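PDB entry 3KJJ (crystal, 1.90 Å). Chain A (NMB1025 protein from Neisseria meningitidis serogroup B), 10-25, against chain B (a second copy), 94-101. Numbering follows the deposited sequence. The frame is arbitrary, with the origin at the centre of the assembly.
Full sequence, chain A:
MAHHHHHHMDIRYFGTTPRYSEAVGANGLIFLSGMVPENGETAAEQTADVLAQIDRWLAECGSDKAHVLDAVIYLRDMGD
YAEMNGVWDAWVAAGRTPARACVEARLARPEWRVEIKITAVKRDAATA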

ATOM      1  N   ASP A  10       9.508 -11.982 -14.562  1.00 31.33           N
ATOM      2  CA  ASP A  10      10.505 -10.991 -14.975  1.00 30.36           C
ATOM      3  C   ASP A  10      10.039  -9.556 -14.726  1.00 27.13           C
ATOM      4  O   ASP A  10       8.857  -9.221 -14.912  1.00 24.54           O
ATOM      5  CB  ASP A  10      10.895 -11.180 -16.442  1.00 30.37           C
ATOM      6  CG  ASP A  10      11.994 -12.219 -16.634  1.00 40.31           C
ATOM      7  OD1 ASP A  10      12.925 -12.298 -15.794  1.00 41.53           O
ATOM      8  OD2 ASP A  10      11.935 -12.948 -17.647  1.00 43.29           O
ATOM      9  N   ILE A  11      10.977  -8.721 -14.297  1.00 22.41           N
ATOM     10  CA  ILE A  11      10.669  -7.353 -13.918  1.00 19.81           C
ATOM     11  C   ILE A  11      11.239  -6.344 -14.910  1.00 18.32           C
ATOM     12  O   ILE A  11      12.393  -6.439 -15.319  1.00 22.41           O
ATOM     13  CB  ILE A  11      11.157  -7.020 -12.483  1.00 21.09           C
ATOM     14  CG1 ILE A  11      10.679  -8.077 -11.483  1.00 17.17           C
ATOM     15  CG2 ILE A  11      10.608  -5.668 -12.041  1.00 15.13           C
ATOM     16  CD1 ILE A  11      11.495  -8.139 -10.203  1.00 26.41           C
ATOM     17  N   ARG A  12      10.413  -5.379 -15.294  1.00 18.31           N
ATOM     18  CA  ARG A  12      10.859  -4.234 -16.079  1.00 17.25           C
ATOM     19  C   ARG A  12      10.769  -2.977 -15.218  1.00 17.20           C
ATOM     20  O   ARG A  12       9.771  -2.763 -14.537  1.00 19.06           O
ATOM     21  CB  ARG A  12      10.005  -4.075 -17.346  1.00 19.55           C
ATOM     22  CG  ARG A  12      10.568  -3.045 -18.345  1.00 24.79           C
ATOM     23  CD  ARG A  12       9.864  -3.084 -19.706  1.00 25.84           C
ATOM     24  NE  ARG A  12      10.165  -1.901 -20.530  1.00 26.04           N
ATOM     25  CZ  ARG A  12       9.518  -1.586 -21.653  1.00 35.37           C
ATOM     26  NH1 ARG A  12       8.529  -2.357 -22.098  1.00 30.98           N
ATOM     27  NH2 ARG A  12       9.844  -0.493 -22.331  1.00 30.68           N
ATOM     28  N   TYR A  13      11.813  -2.158 -15.257  1.00 16.65           N
ATOM     29  CA  TYR A  13      11.887  -0.933 -14.467  1.00 17.35           C
ATOM     30  C   TYR A  13      11.815   0.265 -15.404  1.00 18.24           C
ATOM     31  O   TYR A  13      12.462   0.273 -16.450  1.00 21.80           O
ATOM     32  CB  TYR A  13      13.195  -0.913 -13.658  1.00 19.41           C
ATOM     33  CG  TYR A  13      13.374  -2.111 -12.732  1.00 18.63           C
ATOM     34  CD1 TYR A  13      13.005  -2.038 -11.389  1.00 19.69           C
ATOM     35  CD2 TYR A  13      13.918  -3.312 -13.204  1.00 17.35           C
ATOM     36  CE1 TYR A  13      13.168  -3.133 -10.532  1.00 12.51           C
ATOM     37  CE2 TYR A  13      14.083  -4.411 -12.364  1.00 13.25           C
ATOM     38  CZ  TYR A  13      13.707  -4.318 -11.036  1.00 10.42           C
ATOM     39  OH  TYR A  13      13.881  -5.388 -10.198  1.00  9.91           O
ATOM     40  N   PHE A  14      11.006   1.263 -15.056  1.00 19.83           N
ATOM     41  CA  PHE A  14      10.849   2.444 -15.898  1.00 18.52           C
ATOM     42  C   PHE A  14      11.272   3.665 -15.098  1.00 19.47           C
ATOM     43  O   PHE A  14      10.928   3.780 -13.921  1.00 18.13           O
ATOM     44  CB  PHE A  14       9.398   2.625 -16.368  1.00 18.32           C
ATOM     45  CG  PHE A  14       8.770   1.386 -16.983  1.00 18.50           C
ATOM     46  CD1 PHE A  14       8.580   1.304 -18.360  1.00 23.99           C
ATOM     47  CD2 PHE A  14       8.334   0.330 -16.186  1.00 17.81           C
ATOM     48  CE1 PHE A  14       7.976   0.174 -18.937  1.00 15.63           C
ATOM     49  CE2 PHE A  14       7.741  -0.801 -16.751  1.00 20.71           C
ATOM     50  CZ  PHE A  14       7.561  -0.872 -18.137  1.00 20.05           C
ATOM     51  N   GLY A  15      12.020   4.562 -15.744  1.00 17.51           N
ATOM     52  CA  GLY A  15      12.516   5.793 -15.124  1.00 20.57           C
ATOM     53  C   GLY A  15      13.282   5.558 -13.835  1.00 19.16           C
ATOM     54  O   GLY A  15      12.965   6.142 -12.796  1.00 17.81           O
ATOM     55  N   THR A  16      14.284   4.687 -13.907  1.00 18.24           N
ATOM     56  CA  THR A  16      15.079   4.296 -12.747  1.00 17.99           C
ATOM     57  C   THR A  16      16.052   5.395 -12.338  1.00 20.22           C
ATOM     58  O   THR A  16      16.767   5.973 -13.175  1.00 19.10           O
ATOM     59  CB  THR A  16      15.821   2.980 -13.034  1.00 18.08           C
ATOM     60  OG1 THR A  16      14.857   1.975 -13.363  1.00 15.77           O
ATOM     61  CG2 THR A  16      16.649   2.511 -11.843  1.00 20.39           C
ATOM     62  N   THR A  17      16.036   5.697 -11.042  1.00 18.45           N
ATOM     63  CA  THR A  17      17.017   6.558 -10.417  1.00 19.69           C
ATOM     64  C   THR A  17      17.831   5.667  -9.477  1.00 17.70           C
ATOM     65  O   THR A  17      17.491   4.497  -9.304  1.00 12.69           O
ATOM     66  CB  THR A  17      16.347   7.705  -9.610  1.00 20.84           C
ATOM     67  OG1 THR A  17      15.926   7.228  -8.324  1.00 16.66           O
ATOM     68  CG2 THR A  17      15.153   8.296 -10.362  1.00 20.91           C
ATOM     69  N   PRO A  18      18.913   6.206  -8.875  1.00 17.47           N
ATOM     70  CA  PRO A  18      19.666   5.489  -7.823  1.00 16.60           C
ATOM     71  C   PRO A  18      18.834   5.074  -6.592  1.00 12.17           C
ATOM     72  O   PRO A  18      19.286   4.256  -5.798  1.00 13.11           O
ATOM     73  CB  PRO A  18      20.747   6.511  -7.411  1.00 13.97           C
ATOM     74  CG  PRO A  18      20.881   7.403  -8.579  1.00 15.81           C
ATOM     75  CD  PRO A  18      19.524   7.516  -9.185  1.00 18.00           C
ATOM     76  N   ARG A  19      17.616   5.595  -6.468  1.00 14.92           N
ATOM     77  CA  ARG A  19      16.831   5.468  -5.224  1.00 14.79           C
ATOM     78  C   ARG A  19      15.531   4.693  -5.426  1.00 16.39           C
ATOM     79  O   ARG A  19      15.067   3.935  -4.541  1.00 16.42           O
ATOM     80  CB  ARG A  19      16.542   6.871  -4.680  1.00 11.53           C
ATOM     81  CG  ARG A  19      15.687   6.951  -3.407  1.00 16.68           C
ATOM     82  CD  ARG A  19      15.654   8.385  -2.862  1.00 16.68           C
ATOM     83  NE  ARG A  19      16.963   8.806  -2.362  1.00 19.82           N
ATOM     84  CZ  ARG A  19      17.395  10.066  -2.306  1.00 23.37           C
ATOM     85  NH1 ARG A  19      16.635  11.065  -2.737  1.00 19.34           N
ATOM     86  NH2 ARG A  19      18.606  10.325  -1.837  1.00 19.99           N
ATOM     87  N   TYR A  20      14.941   4.890  -6.596  1.00 17.28           N
ATOM     88  CA  TYR A  20      13.642   4.326  -6.920  1.00 19.31           C
ATOM     89  C   TYR A  20      13.474   4.370  -8.427  1.00 18.67           C
ATOM     90  O   TYR A  20      14.183   5.109  -9.121  1.00 18.26           O
ATOM     91  CB  TYR A  20      12.518   5.146  -6.263  1.00 20.64           C
ATOM     92  CG  TYR A  20      12.468   6.582  -6.743  1.00 24.00           C
ATOM     93  CD1 TYR A  20      11.785   6.924  -7.914  1.00 24.28           C
ATOM     94  CD2 TYR A  20      13.106   7.598  -6.032  1.00 22.72           C
ATOM     95  CE1 TYR A  20      11.738   8.225  -8.364  1.00 30.70           C
ATOM     96  CE2 TYR A  20      13.075   8.911  -6.481  1.00 28.88           C
ATOM     97  CZ  TYR A  20      12.383   9.217  -7.645  1.00 32.01           C
ATOM     98  OH  TYR A  20      12.336  10.515  -8.101  1.00 34.85           O
ATOM     99  N   SER A  21      12.526   3.579  -8.920  1.00 16.22           N
ATOM    100  CA  SER A  21      12.050   3.673 -10.285  1.00 14.42           C
ATOM    101  C   SER A  21      10.629   4.223 -10.275  1.00 12.67           C
ATOM    102  O   SER A  21       9.830   3.894  -9.393  1.00 12.88           O
ATOM    103  CB  SER A  21      12.018   2.282 -10.935  1.00 13.25           C
ATOM    104  OG  SER A  21      13.315   1.790 -11.160  1.00 14.97           O
ATOM    105  N   GLU A  22      10.294   5.010 -11.288  1.00 11.99           N
ATOM    106  CA  GLU A  22       8.966   5.612 -11.369  1.00 14.39           C
ATOM    107  C   GLU A  22       7.909   4.545 -11.594  1.00 12.75           C
ATOM    108  O   GLU A  22       6.777   4.652 -11.109  1.00 14.82           O
ATOM    109  CB  GLU A  22       8.890   6.647 -12.508  1.00 16.33           C
ATOM    110  CG  GLU A  22       9.823   7.846 -12.398  1.00 20.56           C
ATOM    111  CD  GLU A  22       9.449   8.846 -11.310  1.00 20.26           C
ATOM    112  OE1 GLU A  22       8.510   8.601 -10.523  1.00 16.99           O
ATOM    113  OE2 GLU A  22      10.132   9.883 -11.235  1.00 23.17           O
ATOM    114  N   ALA A  23       8.271   3.519 -12.359  1.00 15.01           N
ATOM    115  CA  ALA A  23       7.335   2.447 -12.665  1.00 16.41           C
ATOM    116  C   ALA A  23       8.057   1.106 -12.651  1.00 16.28           C
ATOM    117  O   ALA A  23       9.228   1.018 -13.033  1.00 12.80           O
ATOM    118  CB  ALA A  23       6.690   2.689 -13.989  1.00 19.78           C
ATOM    119  N   VAL A  24       7.367   0.081 -12.164  1.00 14.56           N
ATOM    120  CA  VAL A  24       7.915  -1.261 -12.123  1.00 15.50           C
ATOM    121  C   VAL A  24       6.804  -2.211 -12.557  1.00 18.67           C
ATOM    122  O   VAL A  24       5.702  -2.179 -12.010  1.00 21.03           O
ATOM    123  CB  VAL A  24       8.461  -1.631 -10.703  1.00 14.11           C
ATOM    124  CG1 VAL A  24       8.938  -3.053 -10.669  1.00 18.26           C
ATOM    125  CG2 VAL A  24       9.597  -0.703 -10.271  1.00 15.79           C
ATOM    126  N   GLY A  25       7.094  -3.030 -13.563  1.00 21.87           N
ATOM    127  CA  GLY A  25       6.153  -4.035 -14.040  1.00 20.64           C
ATOM    128  C   GLY A  25       6.624  -5.460 -13.823  1.00 21.16           C
ATOM    129  O   GLY A  25       7.807  -5.759 -13.991  1.00 23.45           O
TER
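Chain B 94-101: AGRTPARA

A threonine that lends its hydroxyl and its backbone carbonyl to the same turn of a neighbouring chain makes a compact anchor, and Thr B97 is a clear case. OG1 of Thr B97 donates to O of Thr A17 (3.0 Å), and O of Thr B97 accepts from OG of Ser A21 (2.8 Å). The next residue extends the grip, with N of Ser A21 donating to O of Pro B98 at 3.1 Å.

The principle at work is that a loop can dock through a few hydroxyl and backbone groups against a turn that is held by its own hydrogen bonds. In chain A, Thr A17 N bonds to Tyr A20 O (2.7 Å) and Thr A17 OG1 donates to the same oxygen (2.9 Å), closing the turn between two extended segments. Chain B enters as loop, with positive phi at Gly B95, and becomes strand from Ala B99. Its 97–99 segment runs obliquely to chain A, broadly in the direction of 19–22: CA of Thr B97 lies 4.6 Å from CA of Tyr A20, and CA of Ala B99 lies 5.2 Å from CA of Ser A21. A CA-H...O contact from CA of Ala B99 to O of Ser A21 (3.4 Å) continues this close backbone pairing.

Before this anchor, Arg B96 lays its CA over one face of the Tyr A13 ring, 3.6 Å from the centroid, a CH-pi contact. Its guanidinium is tied to the backbone of Ile A11 by two waters: one accepts from Ile A11 N (3.1 Å) and Arg B96 NH2 (2.8 Å), the other accepts from Arg B96 NH1 (2.6 Å) and donates to Ile A11 O (3.0 Å). Beyond the anchor, CG2 of Val A24 packs 3.5 Å from N of Ala B99, and Arg B100 directs its CB to within 3.7 Å of CB of Tyr A20.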

ATOM      1  N   ALA B  94      21.199  -1.528  -7.614  1.00 18.50           N
ATOM      2  CA  ALA B  94      21.336  -0.518  -8.660  1.00 19.22           C
ATOM      3  C   ALA B  94      20.783  -1.031  -9.990  1.00 19.55           C
ATOM      4  O   ALA B  94      21.003  -2.191 -10.343  1.00 19.58           O
ATOM      5  CB  ALA B  94      22.820  -0.105  -8.795  1.00 17.16           C
ATOM      6  N   GLY B  95      20.045  -0.177 -10.700  1.00 21.00           N
ATOM      7  CA  GLY B  95      19.387  -0.542 -11.976  1.00 19.17           C
ATOM      8  C   GLY B  95      18.077  -1.299 -11.771  1.00 16.92           C
ATOM      9  O   GLY B  95      17.313  -1.550 -12.717  1.00 19.51           O
ATOM     10  N   ARG B  96      17.837  -1.691 -10.530  1.00 13.77           N
ATOM     11  CA  ARG B  96      16.675  -2.500 -10.162  1.00 11.47           C
ATOM     12  C   ARG B  96      16.018  -1.926  -8.915  1.00 13.65           C
ATOM     13  O   ARG B  96      15.614  -2.656  -8.018  1.00 14.34           O
ATOM     14  CB  ARG B  96      17.097  -3.955  -9.933  1.00 12.78           C
ATOM     15  CG  ARG B  96      17.879  -4.548 -11.093  1.00 12.66           C
ATOM     16  CD  ARG B  96      18.047  -6.041 -10.927  1.00 16.05           C
ATOM     17  NE  ARG B  96      16.770  -6.720 -10.718  1.00 15.73           N
ATOM     18  CZ  ARG B  96      16.135  -7.436 -11.638  1.00 20.48           C
ATOM     19  NH1 ARG B  96      16.654  -7.565 -12.856  1.00 19.57           N
ATOM     20  NH2 ARG B  96      14.982  -8.031 -11.333  1.00 17.96           N
ATOM     21  N   THR B  97      15.914  -0.603  -8.871  1.00 16.08           N
ATOM     22  CA  THR B  97      15.352   0.083  -7.716  1.00 15.39           C
ATOM     23  C   THR B  97      13.811   0.060  -7.803  1.00 14.52           C
ATOM     24  O   THR B  97      13.242   0.172  -8.896  1.00 16.46           O
ATOM     25  CB  THR B  97      15.892   1.518  -7.615  1.00 12.63           C
ATOM     26  OG1 THR B  97      15.519   2.247  -8.786  1.00 17.27           O
ATOM     27  CG2 THR B  97      17.420   1.511  -7.510  1.00 15.05           C
ATOM     28  N   PRO B  98      13.132  -0.131  -6.659  1.00 12.01           N
ATOM     29  CA  PRO B  98      11.681  -0.337  -6.683  1.00 12.64           C
ATOM     30  C   PRO B  98      10.854   0.947  -6.775  1.00 13.88           C
ATOM     31  O   PRO B  98      11.378   2.047  -6.545  1.00 12.77           O
ATOM     32  CB  PRO B  98      11.418  -1.030  -5.344  1.00 11.75           C
ATOM     33  CG  PRO B  98      12.451  -0.453  -4.444  1.00 12.41           C
ATOM     34  CD  PRO B  98      13.685  -0.286  -5.295  1.00 11.70           C
ATOM     35  N   ALA B  99       9.572   0.803  -7.122  1.00 12.82           N
ATOM     36  CA  ALA B  99       8.592   1.880  -6.907  1.00 13.81           C
ATOM     37  C   ALA B  99       8.645   2.210  -5.421  1.00 15.11           C
ATOM     38  O   ALA B  99       8.729   1.305  -4.583  1.00 13.82           O
ATOM     39  CB  ALA B  99       7.200   1.445  -7.301  1.00 13.78           C
ATOM     40  N   ARG B 100       8.632   3.493  -5.090  1.00 16.39           N
ATOM     41  CA  ARG B 100       8.824   3.898  -3.699  1.00 17.86           C
ATOM     42  C   ARG B 100       7.927   5.079  -3.365  1.00 11.17           C
ATOM     43  O   ARG B 100       7.656   5.921  -4.213  1.00 12.61           O
ATOM     44  CB  ARG B 100      10.286   4.275  -3.450  1.00 18.86           C
ATOM     45  CG  ARG B 100      10.705   4.224  -1.995  1.00 19.88           C
ATOM     46  CD  ARG B 100      12.108   4.761  -1.774  1.00 19.13           C
ATOM     47  NE  ARG B 100      12.104   6.200  -1.525  1.00 18.23           N
ATOM     48  CZ  ARG B 100      12.991   6.852  -0.779  1.00 17.57           C
ATOM     49  NH1 ARG B 100      13.985   6.211  -0.160  1.00 18.37           N
ATOM     50  NH2 ARG B 100      12.861   8.162  -0.631  1.00 20.26           N
ATOM     51  N   ALA B 101       7.440   5.102  -2.134  1.00 13.78           N
ATOM     52  CA  ALA B 101       6.769   6.277  -1.598  1.00 12.58           C
ATOM     53  C   ALA B 101       7.256   6.490  -0.173  1.00 13.51           C
ATOM     54  O   ALA B 101       7.545   5.534   0.550  1.00 15.86           O
ATOM     55  CB  ALA B 101       5.252   6.109  -1.658  1.00 11.74           C
TER
HETATM   56  O   HOH W   1      13.574  -9.736 -12.991  1.00 26.43           O
HETATM   57  O   HOH W   2      15.013  -7.811 -14.876  1.00 28.09           O
HETATM   58  O   HOH W   3      13.678  -4.814  -7.804  1.00 14.60           O
HETATM   59  O   HOH W   4      17.086  -0.048 -14.796  1.00 21.15           O
HETATM   60  O   HOH W   5      19.559   2.970 -10.192  1.00 14.96           O